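Local coordinates for DUF1285 domain-containing protein (Shewanella baltica, PDB 2RA9) that is of unknown function but belongs to the DUF1285 family, has a new fold of repeated structural motifs and may take part in signal transduction, at residues 27-32 with 72-77; 45-50 with 97-102; 79-84 with 93-98. One frame throughout, in Å; residues are numbered along the deposited sequence. Where two conformers were deposited one is given.

Interaction 1: residues 27-32 with 72-77; sequences FDINAL and VQVEDA
This contact is the parallel strand pair of the first mixed sheet, in the N-terminal domain of the DUF1285 family. Strand 27-29 runs beside 72-74, the end of strand 69-74; the axes of the two short segments come within 4.7 Å, with 18° between their directions. Three backbone bonds join them in the alternating parallel pattern. Gln-73 N donates to Phe-27 O, Ile-29 N to Gln-73 O at 2.8 Å, and Glu-75 N to Ile-29 O at 3.0 Å. The last two lie nearly along the C=O axis of their acceptors.

Phe-27, Ile-29, Val-72 and Val-74 share one face. Ile-29 has CG1 beside its backbone N and an extended tip. This puts Ile-29 CD1 3.9 Å from Val-72 CG1 and 4.1 Å from Val-74 CG2. An alanine in place of Ile-29 would probably loosen this face, because Val-72 CG1 and Val-74 CG2 would lose their contact with its CD1. On the other face Asp-28 OD1 comes to 3.3 Å from Gln-73 CB.

Past the strands, the extended Glu-75 reaches back. Glu-75 OE1 accepts from Ala-31 N at 2.9 Å, the N-H arriving from above the carboxylate plane. Ala-31 CB packs on the same carboxylate. One water accepts from Asp-76 N and lies close to both Asn-30 O and Ala-77 O. A second water links Ala-31 O to Ala-77 N.

Asp-76 OD1 is hydrogen-bonded to Tyr-119 OH, while OD2 forms a salt bridge with Lys-129. Lys-129 also donates to Ala-31 O. Strand 35-37 flanks strand 27-29, and strand 60-64 flanks strand 69-74.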
loop_
_atom_site.group_PDB
_atom_site.type_symbol
_atom_site.label_atom_id
_atom_site.label_comp_id
_atom_site.label_asym_id
_atom_site.label_seq_id
_atom_site.Cartn_x
_atom_site.Cartn_y
_atom_site.Cartn_z
ATOM N N PHE A 27 2.775 -8.937 13.907
ATOM C CA PHE A 27 1.812 -8.244 13.058
ATOM C C PHE A 27 1.787 -8.959 11.721
ATOM O O PHE A 27 2.837 -9.325 11.167
ATOM C CB PHE A 27 2.241 -6.788 12.822
ATOM C CG PHE A 27 2.171 -5.915 14.056
ATOM C CD1 PHE A 27 3.220 -5.862 14.955
ATOM C CD2 PHE A 27 1.068 -5.122 14.297
ATOM C CE1 PHE A 27 3.145 -5.080 16.105
ATOM C CE2 PHE A 27 0.980 -4.311 15.430
ATOM C CZ PHE A 27 2.012 -4.272 16.332
ATOM N N ASP A 28 0.569 -9.131 11.194
ATOM C CA ASP A 28 0.344 -9.808 9.926
ATOM C C ASP A 28 -0.601 -8.963 9.074
ATOM O O ASP A 28 -1.592 -8.455 9.605
ATOM C CB ASP A 28 -0.292 -11.198 10.154
ATOM C CG ASP A 28 0.650 -12.199 10.813
ATOM O OD1 ASP A 28 1.615 -12.618 10.154
ATOM O OD2 ASP A 28 0.460 -12.555 11.987
ATOM N N ILE A 29 -0.309 -8.828 7.769
ATOM C CA ILE A 29 -1.182 -8.188 6.803
ATOM C C ILE A 29 -1.535 -9.227 5.753
ATOM O O ILE A 29 -0.659 -9.802 5.115
ATOM C CB ILE A 29 -0.541 -6.963 6.138
ATOM C CG1 ILE A 29 -0.003 -6.009 7.193
ATOM C CG2 ILE A 29 -1.558 -6.238 5.253
ATOM C CD1 ILE A 29 0.700 -4.789 6.647
ATOM N N ASN A 30 -2.818 -9.521 5.612
ATOM C CA ASN A 30 -3.244 -10.534 4.621
ATOM C C ASN A 30 -3.360 -9.934 3.235
ATOM O O ASN A 30 -3.102 -8.734 3.027
ATOM C CB ASN A 30 -4.522 -11.269 5.058
ATOM C CG ASN A 30 -5.777 -10.436 4.990
ATOM O OD1 ASN A 30 -5.839 -9.372 4.359
ATOM N ND2 ASN A 30 -6.823 -10.958 5.639
ATOM N N ALA A 31 -3.682 -10.790 2.261
ATOM C CA ALA A 31 -3.641 -10.406 0.856
ATOM C C ALA A 31 -4.642 -9.300 0.543
ATOM O O ALA A 31 -4.441 -8.526 -0.416
ATOM C CB ALA A 31 -3.868 -11.637 -0.022
ATOM N N LEU A 32 -5.704 -9.205 1.342
ATOM C CA LEU A 32 -6.705 -8.160 1.169
ATOM C C LEU A 32 -6.357 -6.869 1.917
ATOM O O LEU A 32 -7.051 -5.868 1.799
ATOM C CB LEU A 32 -8.100 -8.685 1.543
ATOM C CG LEU A 32 -8.887 -9.145 0.303
ATOM C CD1 LEU A 32 -9.990 -10.135 0.648
ATOM C CD2 LEU A 32 -9.445 -7.905 -0.393
ATOM N N VAL A 72 6.903 -7.210 10.542
ATOM C CA VAL A 72 5.528 -7.410 10.062
ATOM C C VAL A 72 5.584 -8.416 8.931
ATOM O O VAL A 72 6.418 -8.304 8.027
ATOM C CB VAL A 72 4.936 -6.096 9.534
ATOM C CG1 VAL A 72 3.474 -6.270 9.034
ATOM C CG2 VAL A 72 5.031 -4.991 10.606
ATOM N N GLN A 73 4.698 -9.423 8.970
ATOM C CA GLN A 73 4.572 -10.383 7.846
ATOM C C GLN A 73 3.499 -9.863 6.890
ATOM O O GLN A 73 2.429 -9.446 7.332
ATOM C CB GLN A 73 4.193 -11.781 8.357
ATOM C CG GLN A 73 4.292 -12.861 7.286
ATOM C CD GLN A 73 5.771 -13.116 6.839
ATOM O OE1 GLN A 73 6.740 -12.613 7.452
ATOM N NE2 GLN A 73 5.936 -13.911 5.782
ATOM N N VAL A 74 3.793 -9.881 5.597
ATOM C CA VAL A 74 2.921 -9.314 4.576
ATOM C C VAL A 74 2.697 -10.399 3.512
ATOM O O VAL A 74 3.642 -10.910 2.921
ATOM C CB VAL A 74 3.567 -8.026 3.969
ATOM C CG1 VAL A 74 2.725 -7.494 2.825
ATOM C CG2 VAL A 74 3.753 -6.960 5.016
ATOM N N GLU A 75 1.448 -10.786 3.296
ATOM C CA GLU A 75 1.129 -11.856 2.367
ATOM C C GLU A 75 1.380 -11.469 0.921
ATOM O O GLU A 75 1.899 -12.281 0.151
ATOM C CB GLU A 75 -0.342 -12.292 2.525
ATOM C CG GLU A 75 -0.743 -13.442 1.563
ATOM C CD GLU A 75 -2.155 -13.985 1.755
ATOM O OE1 GLU A 75 -2.913 -13.584 2.684
ATOM O OE2 GLU A 75 -2.516 -14.861 0.934
ATOM N N ASP A 76 0.995 -10.246 0.558
ATOM C CA ASP A 76 1.028 -9.773 -0.822
ATOM C C ASP A 76 1.613 -8.358 -0.803
ATOM O O ASP A 76 2.826 -8.228 -0.723
ATOM C CB ASP A 76 -0.375 -9.856 -1.436
ATOM C CG ASP A 76 -0.391 -9.612 -2.914
ATOM O OD1 ASP A 76 0.654 -9.235 -3.511
ATOM O OD2 ASP A 76 -1.488 -9.814 -3.487
ATOM N N ALA A 77 0.775 -7.318 -0.794
ATOM C CA ALA A 77 1.222 -5.943 -0.628
ATOM C C ALA A 77 0.751 -5.415 0.739
ATOM O O ALA A 77 -0.274 -5.857 1.292
ATOM C CB ALA A 77 0.639 -5.068 -1.694
HETATM O O HOH W 1 -0.543 -8.425 2.122
HETATM O O HOH W 2 -2.168 -6.930 -0.739
#

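Interaction 2: residues 45-50 with 97-102; sequences KFAKLF and TSIGTL
This is a helix-to-turn contact, small and partly buried. Helix 44-51 comes from the N-terminal part of the chain. The turn joins strand 93-97 to strand 102-106 at one edge of the second sheet, so the contact bridges the two halves of the fold.

The turn is a type I beta turn from Thr-97 to Gly-100, closed by Gly-100 N donating to Thr-97 O. Thr-97 N also donates to Thr-101 O. The hydroxyls of Thr-97 and Thr-101 are hydrogen-bonded, OG1 to OG1 at 2.6 Å, which adds a side-chain tie across the base of the turn. Gly-100 has a positive phi of 89°, where a CB would be jammed against the carbonyl O of Ile-99.

Ile-99 presses its side chain against the helix. CG1 takes the crowded position between backbone N and carbonyl carbon, chi1 64°. Ile-99 CG2 then meets Ala-47 CB at 3.7 Å, and Ile-99 CD1 lies 3.7 Å from Ala-47 O. Trp-35 touches both Ala-47 and Ile-99, and Ala-51 of the helix touches Ile-99 and Thr-101.

Lys-48 runs alongside the turn, fully extended, with CG anti to the backbone N. Lys-48 CB lies 3.6 Å from Ile-99 O. Lys-48 CG passes Thr-101 CG2 at 4.0 Å, the two side chains sliding by in opposite directions. At the tip Lys-48 NZ donates to Gly-100 O at 2.8 Å. It comes from 42° above the carbonyl plane.

The chemistry is thus divided. Methyl packing at Ala-47 and Ile-99 makes the buried part. At the exposed end the Lys-48 ammonium group grips a backbone carbonyl, and its charge would probably polarise that carbonyl.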
loop_
_atom_site.group_PDB
_atom_site.type_symbol
_atom_site.label_atom_id
_atom_site.label_comp_id
_atom_site.label_asym_id
_atom_site.label_seq_id
_atom_site.Cartn_x
_atom_site.Cartn_y
_atom_site.Cartn_z
ATOM N N LYS A 45 -8.484 1.983 12.027
ATOM C CA LYS A 45 -7.764 3.143 12.558
ATOM C C LYS A 45 -6.490 2.705 13.273
ATOM O O LYS A 45 -5.541 3.440 13.282
ATOM C CB LYS A 45 -8.612 4.033 13.474
ATOM C CG LYS A 45 -9.069 3.425 14.747
ATOM C CD LYS A 45 -10.012 4.419 15.475
ATOM C CE LYS A 45 -10.353 3.961 16.858
ATOM N NZ LYS A 45 -11.393 4.822 17.509
ATOM N N PHE A 46 -6.487 1.505 13.874
ATOM C CA PHE A 46 -5.261 0.981 14.436
ATOM C C PHE A 46 -4.286 0.539 13.382
ATOM O O PHE A 46 -3.103 0.796 13.520
ATOM C CB PHE A 46 -5.538 -0.101 15.485
ATOM C CG PHE A 46 -6.042 0.471 16.764
ATOM C CD1 PHE A 46 -5.154 0.935 17.697
ATOM C CD2 PHE A 46 -7.387 0.636 16.977
ATOM C CE1 PHE A 46 -5.586 1.523 18.856
ATOM C CE2 PHE A 46 -7.847 1.241 18.151
ATOM C CZ PHE A 46 -6.972 1.686 19.072
ATOM N N ALA A 47 -4.763 -0.112 12.308
ATOM C CA ALA A 47 -3.904 -0.417 11.185
ATOM C C ALA A 47 -3.295 0.878 10.626
ATOM O O ALA A 47 -2.108 0.910 10.278
ATOM C CB ALA A 47 -4.679 -1.126 10.121
ATOM N N LYS A 48 -4.093 1.946 10.530
ATOM C CA LYS A 48 -3.595 3.230 9.994
ATOM C C LYS A 48 -2.505 3.826 10.922
ATOM O O LYS A 48 -1.484 4.307 10.456
ATOM C CB LYS A 48 -4.777 4.198 9.838
ATOM C CG LYS A 48 -4.433 5.556 9.354
ATOM C CD LYS A 48 -5.684 6.366 9.063
ATOM C CE LYS A 48 -5.326 7.729 8.514
ATOM N NZ LYS A 48 -6.528 8.379 7.899
ATOM N N LEU A 49 -2.711 3.749 12.231
ATOM C CA LEU A 49 -1.689 4.172 13.196
ATOM C C LEU A 49 -0.386 3.417 12.969
ATOM O O LEU A 49 0.701 4.003 12.828
ATOM C CB LEU A 49 -2.165 3.931 14.633
ATOM C CG LEU A 49 -1.292 4.428 15.765
ATOM C CD1 LEU A 49 -1.356 5.954 15.910
ATOM C CD2 LEU A 49 -1.658 3.787 17.089
ATOM N N PHE A 50 -0.456 2.099 12.917
ATOM C CA PHE A 50 0.793 1.345 12.698
ATOM C C PHE A 50 1.369 1.560 11.282
ATOM O O PHE A 50 2.584 1.527 11.099
ATOM C CB PHE A 50 0.605 -0.150 13.002
ATOM C CG PHE A 50 0.325 -0.438 14.450
ATOM C CD1 PHE A 50 1.242 -0.146 15.418
ATOM C CD2 PHE A 50 -0.891 -0.990 14.832
ATOM C CE1 PHE A 50 0.961 -0.395 16.762
ATOM C CE2 PHE A 50 -1.182 -1.232 16.189
ATOM C CZ PHE A 50 -0.258 -0.912 17.129
ATOM N N THR A 97 -6.351 4.056 0.679
ATOM C CA THR A 97 -6.267 2.627 0.894
ATOM C C THR A 97 -7.434 2.114 1.758
ATOM O O THR A 97 -8.180 2.882 2.390
ATOM C CB THR A 97 -4.949 2.247 1.572
ATOM O OG1 THR A 97 -4.962 2.738 2.905
ATOM C CG2 THR A 97 -3.763 2.805 0.815
ATOM N N SER A 98 -7.547 0.802 1.881
ATOM C CA SER A 98 -8.651 0.197 2.625
ATOM C C SER A 98 -8.613 0.471 4.116
ATOM O O SER A 98 -9.631 0.366 4.778
ATOM C CB SER A 98 -8.663 -1.300 2.421
ATOM O OG SER A 98 -7.503 -1.918 2.969
ATOM N N ILE A 99 -7.436 0.798 4.649
ATOM C CA ILE A 99 -7.282 1.188 6.065
ATOM C C ILE A 99 -7.314 2.726 6.278
ATOM O O ILE A 99 -7.153 3.222 7.385
ATOM C CB ILE A 99 -6.042 0.571 6.692
ATOM C CG1 ILE A 99 -4.763 1.059 6.035
ATOM C CG2 ILE A 99 -6.187 -0.960 6.708
ATOM C CD1 ILE A 99 -3.472 0.773 6.823
ATOM N N GLY A 100 -7.568 3.468 5.205
ATOM C CA GLY A 100 -7.748 4.899 5.293
ATOM C C GLY A 100 -6.485 5.724 5.173
ATOM O O GLY A 100 -6.533 6.900 5.497
ATOM N N THR A 101 -5.383 5.167 4.643
ATOM C CA THR A 101 -4.184 5.973 4.434
ATOM C C THR A 101 -4.276 6.688 3.100
ATOM O O THR A 101 -4.944 6.205 2.180
ATOM C CB THR A 101 -2.865 5.155 4.529
ATOM O OG1 THR A 101 -2.830 4.104 3.566
ATOM C CG2 THR A 101 -2.689 4.533 5.917
ATOM N N LEU A 102 -3.629 7.857 3.023
ATOM C CA LEU A 102 -3.600 8.692 1.845
ATOM C C LEU A 102 -2.160 8.901 1.400
ATOM O O LEU A 102 -1.284 9.194 2.215
ATOM C CB LEU A 102 -4.203 10.052 2.195
ATOM C CG LEU A 102 -4.256 11.122 1.103
ATOM C CD1 LEU A 102 -5.115 10.711 -0.066
ATOM C CD2 LEU A 102 -4.728 12.481 1.725
#

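Interaction 3: residues 79-84 with 93-98; sequences LLIVDF and LNVSTS. With EDO (1,2-ethanediol), chain D.
Ile-81 and Val-95 form the apolar centre. Their side chains cross obliquely, with Ile-81 CD1 3.9 Å from Val-95 CG2. The other methyl, Val-95 CG1, touches Phe-84 CB at 3.8 Å. Phe-84 CG sits between its backbone N and carbonyl carbon, chi1 64°, and the ring lies beside Leu-93, pointing the same way. An ethanediol, probably from the crystallisation liquor, rests on one ring face, with its C2 3.7 Å from Phe-84 CE2. Helix 135-141 also touches this ring.

The backbone bonds come next. Ser-96 O accepts a 2.9 Å bond from Val-82 N and a weak one of 3.4 Å from Asp-83 N. Ser-96 N donates back to Asp-83 O, and Ser-98 N donates to Leu-80 O.

At the polar edge, Asp-83 OD1 takes Phe-84 N at 2.9 Å from above the carboxylate plane. It also receives a weak bond from the ethanediol O2. Ser-96 OG lies 3.5 Å from Asp-83 CB. At the far end a water accepts from Leu-80 N and donates to Ser-98 OG.

Two residues, Val-82 and Asp-83, face the single Ser-96. This is a classic beta bulge, set in the antiparallel hairpin of strands 79-86 and 93-97.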
loop_
_atom_site.group_PDB
_atom_site.type_symbol
_atom_site.label_atom_id
_atom_site.label_comp_id
_atom_site.label_asym_id
_atom_site.label_seq_id
_atom_site.Cartn_x
_atom_site.Cartn_y
_atom_site.Cartn_z
ATOM N N LEU A 79 -0.538 -2.619 1.524
ATOM C CA LEU A 79 -1.654 -1.707 1.429
ATOM C C LEU A 79 -2.487 -2.073 0.204
ATOM O O LEU A 79 -1.945 -2.466 -0.819
ATOM C CB LEU A 79 -1.144 -0.284 1.302
ATOM C CG LEU A 79 -0.483 0.283 2.569
ATOM C CD1 LEU A 79 0.317 1.480 2.290
ATOM C CD2 LEU A 79 -1.524 0.535 3.673
ATOM N N LEU A 80 -3.812 -1.960 0.334
ATOM C CA LEU A 80 -4.737 -2.169 -0.767
ATOM C C LEU A 80 -5.333 -0.797 -1.150
ATOM O O LEU A 80 -6.055 -0.161 -0.361
ATOM C CB LEU A 80 -5.872 -3.097 -0.320
ATOM C CG LEU A 80 -6.813 -3.523 -1.467
ATOM C CD1 LEU A 80 -6.171 -4.604 -2.295
ATOM C CD2 LEU A 80 -8.169 -3.951 -0.922
ATOM N N ILE A 81 -5.055 -0.380 -2.370
ATOM C CA ILE A 81 -5.555 0.868 -2.912
ATOM C C ILE A 81 -7.012 0.707 -3.347
ATOM O O ILE A 81 -7.348 -0.157 -4.142
ATOM C CB ILE A 81 -4.699 1.346 -4.072
ATOM C CG1 ILE A 81 -3.314 1.784 -3.555
ATOM C CG2 ILE A 81 -5.418 2.506 -4.830
ATOM C CD1 ILE A 81 -2.225 2.018 -4.618
ATOM N N VAL A 82 -7.894 1.554 -2.839
ATOM C CA VAL A 82 -9.332 1.434 -3.122
ATOM C C VAL A 82 -9.876 2.668 -3.865
ATOM O O VAL A 82 -10.987 2.616 -4.401
ATOM C CB VAL A 82 -10.132 1.134 -1.865
ATOM C CG1 VAL A 82 -9.675 -0.177 -1.266
ATOM C CG2 VAL A 82 -10.102 2.279 -0.788
ATOM N N ASP A 83 -9.111 3.756 -3.925
ATOM C CA ASP A 83 -9.539 4.979 -4.625
ATOM C C ASP A 83 -8.329 5.760 -5.061
ATOM O O ASP A 83 -7.221 5.586 -4.523
ATOM C CB ASP A 83 -10.434 5.818 -3.691
ATOM C CG ASP A 83 -11.392 6.739 -4.420
ATOM O OD1 ASP A 83 -11.436 6.745 -5.660
ATOM O OD2 ASP A 83 -12.107 7.478 -3.709
ATOM N N PHE A 84 -8.526 6.631 -6.040
ATOM C CA PHE A 84 -7.466 7.444 -6.573
ATOM C C PHE A 84 -8.080 8.644 -7.303
ATOM O O PHE A 84 -9.249 8.590 -7.725
ATOM C CB PHE A 84 -6.532 6.635 -7.499
ATOM C CG PHE A 84 -7.225 6.124 -8.739
ATOM C CD1 PHE A 84 -7.388 6.951 -9.825
ATOM C CD2 PHE A 84 -7.740 4.837 -8.807
ATOM C CE1 PHE A 84 -8.078 6.529 -10.960
ATOM C CE2 PHE A 84 -8.425 4.425 -9.961
ATOM C CZ PHE A 84 -8.576 5.327 -11.020
ATOM N N LEU A 93 -0.907 10.905 -9.132
ATOM C CA LEU A 93 -2.127 10.500 -8.463
ATOM C C LEU A 93 -2.014 10.675 -6.958
ATOM O O LEU A 93 -0.929 10.520 -6.381
ATOM C CB LEU A 93 -2.424 9.038 -8.720
ATOM C CG LEU A 93 -2.766 8.540 -10.104
ATOM C CD1 LEU A 93 -2.939 6.992 -10.023
ATOM C CD2 LEU A 93 -4.004 9.181 -10.557
ATOM N N ASN A 94 -3.153 10.973 -6.359
ATOM C CA ASN A 94 -3.385 10.744 -4.939
ATOM C C ASN A 94 -4.129 9.427 -4.850
ATOM O O ASN A 94 -5.080 9.206 -5.615
ATOM C CB ASN A 94 -4.261 11.837 -4.331
ATOM C CG ASN A 94 -3.580 13.192 -4.324
ATOM O OD1 ASN A 94 -2.393 13.307 -4.034
ATOM N ND2 ASN A 94 -4.339 14.236 -4.669
ATOM N N VAL A 95 -3.712 8.534 -3.941
ATOM C CA VAL A 95 -4.444 7.277 -3.706
ATOM C C VAL A 95 -4.788 7.133 -2.264
ATOM O O VAL A 95 -4.076 7.666 -1.390
ATOM C CB VAL A 95 -3.704 6.020 -4.212
ATOM C CG1 VAL A 95 -3.213 6.239 -5.677
ATOM C CG2 VAL A 95 -2.494 5.637 -3.279
ATOM N N SER A 96 -5.861 6.404 -2.008
ATOM C CA SER A 96 -6.217 6.058 -0.649
ATOM C C SER A 96 -6.445 4.561 -0.539
ATOM O O SER A 96 -6.677 3.871 -1.538
ATOM C CB SER A 96 -7.412 6.871 -0.169
ATOM O OG SER A 96 -8.571 6.507 -0.851
ATOM N N THR A 97 -6.351 4.056 0.679
ATOM C CA THR A 97 -6.267 2.627 0.894
ATOM C C THR A 97 -7.434 2.114 1.758
ATOM O O THR A 97 -8.180 2.882 2.390
ATOM C CB THR A 97 -4.949 2.247 1.572
ATOM O OG1 THR A 97 -4.962 2.738 2.905
ATOM C CG2 THR A 97 -3.763 2.805 0.815
ATOM N N SER A 98 -7.547 0.802 1.881
ATOM C CA SER A 98 -8.651 0.197 2.625
ATOM C C SER A 98 -8.613 0.471 4.116
ATOM O O SER A 98 -9.631 0.366 4.778
ATOM C CB SER A 98 -8.663 -1.300 2.421
ATOM O OG SER A 98 -7.503 -1.918 2.969
HETATM C C1 EDO D . -11.578 4.530 -7.878
HETATM O O1 EDO D . -12.329 3.506 -8.525
HETATM C C2 EDO D . -11.652 5.818 -8.675
HETATM O O2 EDO D . -12.892 6.474 -8.412
HETATM O O HOH W 3 -4.833 -1.094 2.944
#

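From the N terminus, segment 27-32 opens interaction 1, which closes at 72-77 and brings together the first and last strands of the first sheet. Segment 45-50 lies within that loop, but its partner 97-102 lies beyond it. Interactions 1 and 2 therefore cross, and interaction 2 ties the helix to the second sheet. Interaction 3 follows interaction 1 in series. It closes the short hairpin loop from 79-84 to 93-98 and falls within the span of interaction 2. Interactions 2 and 3 share Thr-97 and Ser-98. The rings of Phe-27 and Phe-50 join interactions 1 and 2. Interactions 1 and 3 also touch, at Leu-32 and Leu-80.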